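Local coordinates for Glyco_hydro_cc domain-containing protein (Cryptococcus neoformans, PDB 6UBC) that probably binds beta-1,3-glucan oligosaccharides as a subgroup VII member of glycoside hydrolase family 128, at residues V239-G244 with Y268-E273; D289-W294 with S326-Q331; S306-P311 with I332-D337. All coordinates share one frame; numbering follows the deposited sequence.

Contact 1. Residues V239-G244 with Y268-E273; sequences VNMLWG and YIIGFE
V239 and I270 meet at nearly a right angle, CG1 of V239 lying 3.6 Å from CD1 of I270, and with M241 they form the densely packed side. M241 has CG anti to the backbone N (chi1 177°) and an extended chain beyond it, which carries SD past I270 CG2 at 3.8 Å and its methyl CE to 3.4 Å from E273 OE1. In the backbone, I270 is held at both polar atoms: its N donates to N240 O (2.8 Å), and its O accepts a bond from L242 N almost head-on. This is the parallel pairing of a beta-alpha-beta unit, strands 237-241 and 268-270 joined by helix 250-260, within the beta/alpha barrel expected of this family. While M241 and I270 share one sheet face, where Y223 packs on both, L242 and I269 look out to the helix. Past the strand ends, E273 N bonds in plane to a lone pair of W243 O, and E273 CB sits over the indole, 3.7 Å from the centroid of W243's five-membered ring. On the looser side N240 is partly exposed: a water accepts a hydrogen bond from Y268 N (3.0 Å) and lies 2.7 Å from N240 OD1, while N240 ND2 is hydrogen-bonded to A227 O.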
loop_
_atom_site.group_PDB
_atom_site.type_symbol
_atom_site.label_atom_id
_atom_site.label_comp_id
_atom_site.label_asym_id
_atom_site.label_seq_id
_atom_site.Cartn_x
_atom_site.Cartn_y
_atom_site.Cartn_z
ATOM N N VAL A 239 0.123 0.332 -10.784
ATOM C CA VAL A 239 1.317 0.042 -9.967
ATOM C C VAL A 239 1.467 -1.468 -9.920
ATOM O O VAL A 239 0.498 -2.184 -9.620
ATOM C CB VAL A 239 1.108 0.639 -8.574
ATOM C CG1 VAL A 239 2.167 0.183 -7.599
ATOM C CG2 VAL A 239 1.008 2.152 -8.649
ATOM N N ASN A 240 2.658 -1.967 -10.222
ATOM C CA ASN A 240 2.951 -3.413 -10.227
ATOM C C ASN A 240 3.300 -3.844 -8.801
ATOM O O ASN A 240 3.664 -3.010 -7.930
ATOM C CB ASN A 240 4.075 -3.771 -11.205
ATOM C CG ASN A 240 3.766 -3.411 -12.640
ATOM O OD1 ASN A 240 3.947 -2.263 -13.020
ATOM N ND2 ASN A 240 3.266 -4.352 -13.442
ATOM N N MET A 241 3.208 -5.130 -8.541
ATOM C CA MET A 241 3.479 -5.636 -7.179
ATOM C C MET A 241 3.978 -7.068 -7.209
ATOM O O MET A 241 3.558 -7.832 -8.092
ATOM C CB MET A 241 2.202 -5.597 -6.339
ATOM C CG MET A 241 2.361 -6.163 -4.969
ATOM S SD MET A 241 1.086 -5.518 -3.851
ATOM C CE MET A 241 1.503 -6.444 -2.362
ATOM N N LEU A 242 4.923 -7.366 -6.314
ATOM C CA LEU A 242 5.283 -8.771 -5.980
ATOM C C LEU A 242 4.777 -9.073 -4.580
ATOM O O LEU A 242 5.387 -8.610 -3.590
ATOM C CB LEU A 242 6.789 -9.018 -6.136
ATOM C CG LEU A 242 7.207 -10.449 -5.840
ATOM C CD1 LEU A 242 6.391 -11.449 -6.655
ATOM C CD2 LEU A 242 8.695 -10.662 -6.042
ATOM N N TRP A 243 3.690 -9.841 -4.496
ATOM C CA TRP A 243 2.984 -10.074 -3.216
ATOM C C TRP A 243 3.848 -10.895 -2.253
ATOM O O TRP A 243 3.959 -10.544 -1.030
ATOM C CB TRP A 243 1.658 -10.783 -3.519
ATOM C CG TRP A 243 0.744 -11.015 -2.360
ATOM C CD1 TRP A 243 -0.269 -10.236 -1.915
ATOM C CD2 TRP A 243 0.796 -12.141 -1.458
ATOM N NE1 TRP A 243 -0.899 -10.817 -0.844
ATOM C CE2 TRP A 243 -0.259 -11.981 -0.535
ATOM C CE3 TRP A 243 1.590 -13.283 -1.391
ATOM C CZ2 TRP A 243 -0.542 -12.918 0.443
ATOM C CZ3 TRP A 243 1.302 -14.222 -0.415
ATOM C CH2 TRP A 243 0.268 -14.017 0.495
ATOM N N GLY A 244 4.495 -11.919 -2.783
ATOM C CA GLY A 244 5.229 -12.861 -1.939
ATOM C C GLY A 244 6.223 -13.724 -2.693
ATOM O O GLY A 244 6.724 -13.340 -3.774
ATOM N N TYR A 268 6.186 1.759 -11.098
ATOM C CA TYR A 268 6.197 1.555 -9.627
ATOM C C TYR A 268 6.104 0.062 -9.301
ATOM O O TYR A 268 5.294 -0.660 -9.915
ATOM C CB TYR A 268 4.961 2.216 -8.995
ATOM C CG TYR A 268 4.778 3.665 -9.361
ATOM C CD1 TYR A 268 5.431 4.671 -8.662
ATOM C CD2 TYR A 268 4.087 4.030 -10.502
ATOM C CE1 TYR A 268 5.320 6.008 -9.040
ATOM C CE2 TYR A 268 3.946 5.362 -10.866
ATOM C CZ TYR A 268 4.581 6.356 -10.146
ATOM O OH TYR A 268 4.460 7.671 -10.567
ATOM N N ILE A 269 6.854 -0.378 -8.283
ATOM C CA ILE A 269 6.755 -1.775 -7.788
ATOM C C ILE A 269 6.536 -1.729 -6.293
ATOM O O ILE A 269 7.424 -1.165 -5.594
ATOM C CB ILE A 269 8.001 -2.557 -8.109
ATOM C CG1 ILE A 269 8.251 -2.660 -9.612
ATOM C CG2 ILE A 269 7.856 -3.930 -7.500
ATOM C CD1 ILE A 269 9.678 -3.017 -9.954
ATOM N N ILE A 270 5.389 -2.227 -5.836
ATOM C CA ILE A 270 5.179 -2.476 -4.384
ATOM C C ILE A 270 5.746 -3.851 -4.005
ATOM O O ILE A 270 5.480 -4.859 -4.685
ATOM C CB ILE A 270 3.704 -2.337 -4.049
ATOM C CG1 ILE A 270 3.238 -0.914 -4.322
ATOM C CG2 ILE A 270 3.444 -2.847 -2.605
ATOM C CD1 ILE A 270 1.729 -0.741 -4.177
ATOM N N GLY A 271 6.497 -3.903 -2.909
ATOM C CA GLY A 271 7.077 -5.107 -2.328
ATOM C C GLY A 271 6.065 -5.914 -1.522
ATOM O O GLY A 271 4.848 -5.605 -1.492
ATOM N N PHE A 272 6.582 -6.909 -0.832
ATOM C CA PHE A 272 5.772 -8.018 -0.300
ATOM C C PHE A 272 4.703 -7.501 0.656
ATOM O O PHE A 272 4.940 -6.590 1.466
ATOM C CB PHE A 272 6.650 -9.036 0.410
ATOM C CG PHE A 272 7.917 -9.323 -0.354
ATOM C CD1 PHE A 272 7.859 -9.879 -1.603
ATOM C CD2 PHE A 272 9.160 -8.980 0.163
ATOM C CE1 PHE A 272 9.020 -10.145 -2.323
ATOM C CE2 PHE A 272 10.327 -9.268 -0.527
ATOM C CZ PHE A 272 10.253 -9.866 -1.774
ATOM N N GLU A 273 3.562 -8.160 0.553
ATOM C CA GLU A 273 2.427 -7.907 1.441
ATOM C C GLU A 273 2.672 -8.502 2.822
ATOM O O GLU A 273 2.575 -9.721 2.945
ATOM C CB GLU A 273 1.171 -8.573 0.864
ATOM C CG GLU A 273 -0.066 -8.304 1.683
ATOM C CD GLU A 273 -0.747 -6.981 1.425
ATOM O OE1 GLU A 273 -0.333 -6.250 0.472
ATOM O OE2 GLU A 273 -1.727 -6.719 2.212
HETATM O O HOH W 1 3.901 0.444 -12.568
#

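Contact 2. Residues D289-W294 with S326-Q331; sequences DAASLW and SAFSSQ
The helical segments 289-294 and 326-331 run in roughly the same direction, their axes 9.1 Å apart at closest approach and crossing at -46°, with no hydrogen bond between them. The backbones come nearest at A291 and F328, where the phenyl ring fits against A290 and A291. F328 has CG anti to the backbone N (chi1 172°), which carries the ring across to helix 287-298. The ring arrives edge-on at W294 in a T-shaped pair: its plane stands at 83° to the indole, and F328 CZ lies over one indole face, 3.6 Å from W294 CG. Beside it, F328 CE1 approaches A290 O at 3.6 Å, close to the plane of the phenyl ring; that carbonyl already accepts a hydrogen bond from W294 N within its helix. The backbone of A291 also borders the ring, with F328 CE1 3.7 Å from A291 CA. Further round, at the more exposed margin, A291 CB touches Q331 CB at 3.8 Å. The indole is also held by a hydrogen bond from W294 NE1 to T334 O, and P311 and W324 pack against F328. Apolar side chains filling the seam between two helices, each placed after a parallel strand, are characteristic of the outer layer of a beta/alpha barrel.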
loop_
_atom_site.group_PDB
_atom_site.type_symbol
_atom_site.label_atom_id
_atom_site.label_comp_id
_atom_site.label_asym_id
_atom_site.label_seq_id
_atom_site.Cartn_x
_atom_site.Cartn_y
_atom_site.Cartn_z
ATOM N N ASP A 289 15.111 -14.824 3.396
ATOM C CA ASP A 289 14.493 -15.243 2.112
ATOM C C ASP A 289 13.951 -13.998 1.396
ATOM O O ASP A 289 14.087 -13.868 0.146
ATOM C CB ASP A 289 13.372 -16.259 2.296
ATOM C CG ASP A 289 13.945 -17.534 2.913
ATOM O OD1 ASP A 289 15.071 -17.826 2.604
ATOM O OD2 ASP A 289 13.309 -18.139 3.758
ATOM N N ALA A 290 13.368 -13.067 2.163
ATOM C CA ALA A 290 12.739 -11.906 1.492
ATOM C C ALA A 290 13.818 -11.000 0.889
ATOM O O ALA A 290 13.608 -10.401 -0.229
ATOM C CB ALA A 290 11.878 -11.164 2.458
ATOM N N ALA A 291 14.911 -10.838 1.632
ATOM C CA ALA A 291 16.017 -9.957 1.203
ATOM C C ALA A 291 16.556 -10.465 -0.137
ATOM O O ALA A 291 16.713 -9.674 -1.060
ATOM C CB ALA A 291 17.085 -9.921 2.265
ATOM N N SER A 292 16.857 -11.766 -0.210
ATOM C CA SER A 292 17.393 -12.408 -1.428
ATOM C C SER A 292 16.399 -12.226 -2.591
ATOM O O SER A 292 16.856 -11.866 -3.684
ATOM C CB SER A 292 17.750 -13.854 -1.205
ATOM O OG SER A 292 18.280 -14.325 -2.455
ATOM N N LEU A 293 15.082 -12.390 -2.379
ATOM C CA LEU A 293 14.071 -12.271 -3.466
ATOM C C LEU A 293 13.986 -10.813 -3.940
ATOM O O LEU A 293 13.912 -10.574 -5.136
ATOM C CB LEU A 293 12.728 -12.787 -2.959
ATOM C CG LEU A 293 11.603 -12.770 -3.984
ATOM C CD1 LEU A 293 11.993 -13.589 -5.191
ATOM C CD2 LEU A 293 10.317 -13.346 -3.348
ATOM N N TRP A 294 13.958 -9.879 -2.982
ATOM C CA TRP A 294 13.966 -8.438 -3.257
ATOM C C TRP A 294 15.147 -8.122 -4.189
ATOM O O TRP A 294 14.942 -7.561 -5.275
ATOM C CB TRP A 294 14.052 -7.691 -1.924
ATOM C CG TRP A 294 14.217 -6.222 -2.148
ATOM C CD1 TRP A 294 15.406 -5.596 -2.316
ATOM C CD2 TRP A 294 13.200 -5.198 -2.203
ATOM N NE1 TRP A 294 15.195 -4.259 -2.487
ATOM C CE2 TRP A 294 13.861 -3.982 -2.433
ATOM C CE3 TRP A 294 11.798 -5.176 -2.054
ATOM C CZ2 TRP A 294 13.187 -2.772 -2.550
ATOM C CZ3 TRP A 294 11.116 -3.986 -2.180
ATOM C CH2 TRP A 294 11.811 -2.789 -2.412
ATOM N N SER A 326 13.703 -3.767 9.746
ATOM C CA SER A 326 15.052 -3.249 10.098
ATOM C C SER A 326 16.094 -4.293 9.716
ATOM O O SER A 326 17.166 -3.905 9.180
ATOM C CB SER A 326 15.170 -2.826 11.527
ATOM O OG SER A 326 14.925 -3.890 12.444
ATOM N N ALA A 327 15.831 -5.555 9.997
ATOM C CA ALA A 327 16.791 -6.610 9.582
ATOM C C ALA A 327 16.817 -6.727 8.063
ATOM O O ALA A 327 17.896 -6.908 7.499
ATOM C CB ALA A 327 16.493 -7.937 10.213
ATOM N N PHE A 328 15.677 -6.671 7.404
ATOM C CA PHE A 328 15.564 -6.738 5.927
ATOM C C PHE A 328 16.411 -5.618 5.322
ATOM O O PHE A 328 17.161 -5.826 4.369
ATOM C CB PHE A 328 14.082 -6.619 5.530
ATOM C CG PHE A 328 13.758 -6.477 4.065
ATOM C CD1 PHE A 328 13.660 -7.605 3.238
ATOM C CD2 PHE A 328 13.523 -5.224 3.486
ATOM C CE1 PHE A 328 13.403 -7.461 1.879
ATOM C CE2 PHE A 328 13.219 -5.110 2.145
ATOM C CZ PHE A 328 13.163 -6.219 1.336
ATOM N N SER A 329 16.317 -4.421 5.877
ATOM C CA SER A 329 17.032 -3.223 5.381
ATOM C C SER A 329 18.539 -3.433 5.472
ATOM O O SER A 329 19.269 -2.980 4.541
ATOM C CB SER A 329 16.602 -1.982 6.170
ATOM O OG SER A 329 17.255 -0.788 5.686
ATOM N N SER A 330 18.978 -4.069 6.546
ATOM C CA SER A 330 20.388 -4.430 6.792
ATOM C C SER A 330 20.886 -5.413 5.748
ATOM O O SER A 330 22.039 -5.232 5.292
ATOM C CB SER A 330 20.564 -4.998 8.146
ATOM O OG SER A 330 20.373 -3.943 9.039
ATOM N N GLN A 331 20.063 -6.371 5.356
ATOM C CA GLN A 331 20.450 -7.517 4.473
ATOM C C GLN A 331 20.335 -7.228 2.973
ATOM O O GLN A 331 21.099 -7.798 2.242
ATOM C CB GLN A 331 19.625 -8.730 4.849
ATOM C CG GLN A 331 19.968 -9.140 6.293
ATOM C CD GLN A 331 19.242 -10.391 6.751
ATOM O OE1 GLN A 331 19.023 -11.317 5.968
ATOM N NE2 GLN A 331 18.910 -10.427 8.040
#

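Contact 3. Residues S306-P311 with I332-D337; sequences SILISP and ISTSWD
Strand 307-309 of the barrel sheet is met here by the loop that leads into strand 339-345, and the meeting centres on L308 and D337. D337 OD2 takes the place of a strand carbonyl: L308 N donates to D337 OD2 over 2.9 Å in an almost perfectly straight bond (178°), on the anti side of the carboxylate. In return, D337 N donates to L308 O at 2.8 Å, so one residue serves both peptide polar atoms of L308. A water adds a second bond to D337 OD2 (2.8 Å) and also donates to S306 O, tying the loop to the residue just before the strand. At the other end, W336 CG sits between its backbone N and carbonyl carbon (chi1 59°), which turns one indole face to S310. S310 CB stands over this face, 3.6 Å from the centroid of the five-membered ring of W336, in a CH-pi contact; S335 OG lies beyond the opposite face. W336 NE1 bonds to T339 OG1. Since D337 OD1 forms a salt bridge with K302 while OD2 receives the peptide N-H and the water, the carboxylate is probably held as an anion, which would limit its rotation, with both oxygens engaged.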
loop_
_atom_site.group_PDB
_atom_site.type_symbol
_atom_site.label_atom_id
_atom_site.label_comp_id
_atom_site.label_asym_id
_atom_site.label_seq_id
_atom_site.Cartn_x
_atom_site.Cartn_y
_atom_site.Cartn_z
ATOM N N SER A 306 12.312 1.901 -12.591
ATOM C CA SER A 306 11.170 1.546 -11.694
ATOM C C SER A 306 11.417 2.199 -10.335
ATOM O O SER A 306 12.586 2.184 -9.856
ATOM C CB SER A 306 10.987 0.067 -11.584
ATOM O OG SER A 306 10.721 -0.479 -12.862
ATOM N N ILE A 307 10.386 2.818 -9.767
ATOM C CA ILE A 307 10.406 3.290 -8.360
ATOM C C ILE A 307 10.106 2.090 -7.432
ATOM O O ILE A 307 9.054 1.408 -7.660
ATOM C CB ILE A 307 9.418 4.447 -8.165
ATOM C CG1 ILE A 307 9.872 5.713 -8.883
ATOM C CG2 ILE A 307 9.212 4.746 -6.713
ATOM C CD1 ILE A 307 8.755 6.684 -9.125
ATOM N N LEU A 308 10.965 1.838 -6.429
ATOM C CA LEU A 308 10.837 0.669 -5.532
ATOM C C LEU A 308 10.177 1.073 -4.217
ATOM O O LEU A 308 10.651 1.965 -3.508
ATOM C CB LEU A 308 12.166 0.040 -5.246
ATOM C CG LEU A 308 12.944 -0.371 -6.493
ATOM C CD1 LEU A 308 14.114 -1.209 -6.049
ATOM C CD2 LEU A 308 12.058 -1.125 -7.475
ATOM N N ILE A 309 9.052 0.424 -3.933
ATOM C CA ILE A 309 8.298 0.630 -2.683
ATOM C C ILE A 309 8.543 -0.602 -1.796
ATOM O O ILE A 309 8.409 -1.719 -2.248
ATOM C CB ILE A 309 6.835 0.888 -3.013
ATOM C CG1 ILE A 309 6.735 2.192 -3.820
ATOM C CG2 ILE A 309 5.963 0.924 -1.785
ATOM C CD1 ILE A 309 6.006 2.007 -5.137
ATOM N N SER A 310 8.841 -0.386 -0.533
ATOM C CA SER A 310 9.320 -1.444 0.401
ATOM C C SER A 310 8.192 -2.447 0.635
ATOM O O SER A 310 7.014 -2.176 0.345
ATOM C CB SER A 310 9.767 -0.840 1.707
ATOM O OG SER A 310 8.704 -0.533 2.578
ATOM N N PRO A 311 8.514 -3.624 1.229
ATOM C CA PRO A 311 7.460 -4.451 1.809
ATOM C C PRO A 311 6.687 -3.683 2.888
ATOM O O PRO A 311 7.205 -2.746 3.496
ATOM C CB PRO A 311 8.190 -5.650 2.462
ATOM C CG PRO A 311 9.568 -5.642 1.769
ATOM C CD PRO A 311 9.860 -4.153 1.550
ATOM N N ILE A 332 19.476 -6.341 2.522
ATOM C CA ILE A 332 19.318 -6.035 1.071
ATOM C C ILE A 332 20.505 -5.220 0.577
ATOM O O ILE A 332 21.061 -4.426 1.317
ATOM C CB ILE A 332 17.990 -5.347 0.707
ATOM C CG1 ILE A 332 17.784 -4.021 1.465
ATOM C CG2 ILE A 332 16.874 -6.303 0.993
ATOM C CD1 ILE A 332 16.426 -3.443 1.274
ATOM N N SER A 333 20.842 -5.417 -0.707
ATOM C CA SER A 333 21.948 -4.681 -1.360
ATOM C C SER A 333 21.408 -3.451 -2.053
ATOM O O SER A 333 22.177 -2.492 -2.238
ATOM C CB SER A 333 22.762 -5.603 -2.247
ATOM O OG SER A 333 23.569 -6.447 -1.394
ATOM N N THR A 334 20.193 -3.495 -2.559
ATOM C CA THR A 334 19.542 -2.329 -3.234
ATOM C C THR A 334 18.399 -1.853 -2.354
ATOM O O THR A 334 17.486 -2.691 -2.087
ATOM C CB THR A 334 19.016 -2.693 -4.624
ATOM O OG1 THR A 334 20.179 -3.023 -5.387
ATOM C CG2 THR A 334 18.201 -1.585 -5.261
ATOM N N SER A 335 18.447 -0.625 -1.847
ATOM C CA SER A 335 17.416 -0.175 -0.872
ATOM C C SER A 335 16.149 0.209 -1.644
ATOM O O SER A 335 16.150 0.283 -2.904
ATOM C CB SER A 335 17.849 0.902 0.118
ATOM O OG SER A 335 16.881 0.967 1.239
ATOM N N TRP A 336 15.100 0.492 -0.904
ATOM C CA TRP A 336 13.861 0.990 -1.511
ATOM C C TRP A 336 13.942 2.514 -1.666
ATOM O O TRP A 336 14.775 3.160 -0.949
ATOM C CB TRP A 336 12.660 0.565 -0.696
ATOM C CG TRP A 336 12.651 1.041 0.729
ATOM C CD1 TRP A 336 12.121 2.214 1.170
ATOM C CD2 TRP A 336 13.030 0.303 1.887
ATOM N NE1 TRP A 336 12.181 2.267 2.517
ATOM C CE2 TRP A 336 12.706 1.091 2.996
ATOM C CE3 TRP A 336 13.577 -0.952 2.107
ATOM C CZ2 TRP A 336 12.975 0.681 4.287
ATOM C CZ3 TRP A 336 13.850 -1.352 3.397
ATOM C CH2 TRP A 336 13.572 -0.527 4.470
ATOM N N ASP A 337 13.059 3.050 -2.509
ATOM C CA ASP A 337 12.908 4.519 -2.681
ATOM C C ASP A 337 11.867 5.058 -1.700
ATOM O O ASP A 337 12.021 6.175 -1.210
ATOM C CB ASP A 337 12.529 4.821 -4.120
ATOM C CG ASP A 337 13.537 4.351 -5.110
ATOM O OD1 ASP A 337 14.659 4.748 -4.958
ATOM O OD2 ASP A 337 13.186 3.623 -6.027
HETATM O O HOH W 2 14.064 4.435 -8.589
#

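How the contacts relate
From the N terminus, contact 1 comes first: 239-244 and 268-273 close the loop that carries helix 250-260, and this loop is complete before the others begin. Contacts 2 and 3 then cross, their segments alternating as 289-294, 306-311, 326-331 and 332-337. Contact 2 joins two outer helices, and contact 3 ties the strand between them to the loop after the second. Contacts 1 and 3 share the sheet, where I269 probably hydrogen-bonds to I307 and I309. F272 of contact 1 packs on helix 287-298, while W294 and F328 of contact 2 reach the segments of contact 3, joining barrel wall and outer helices.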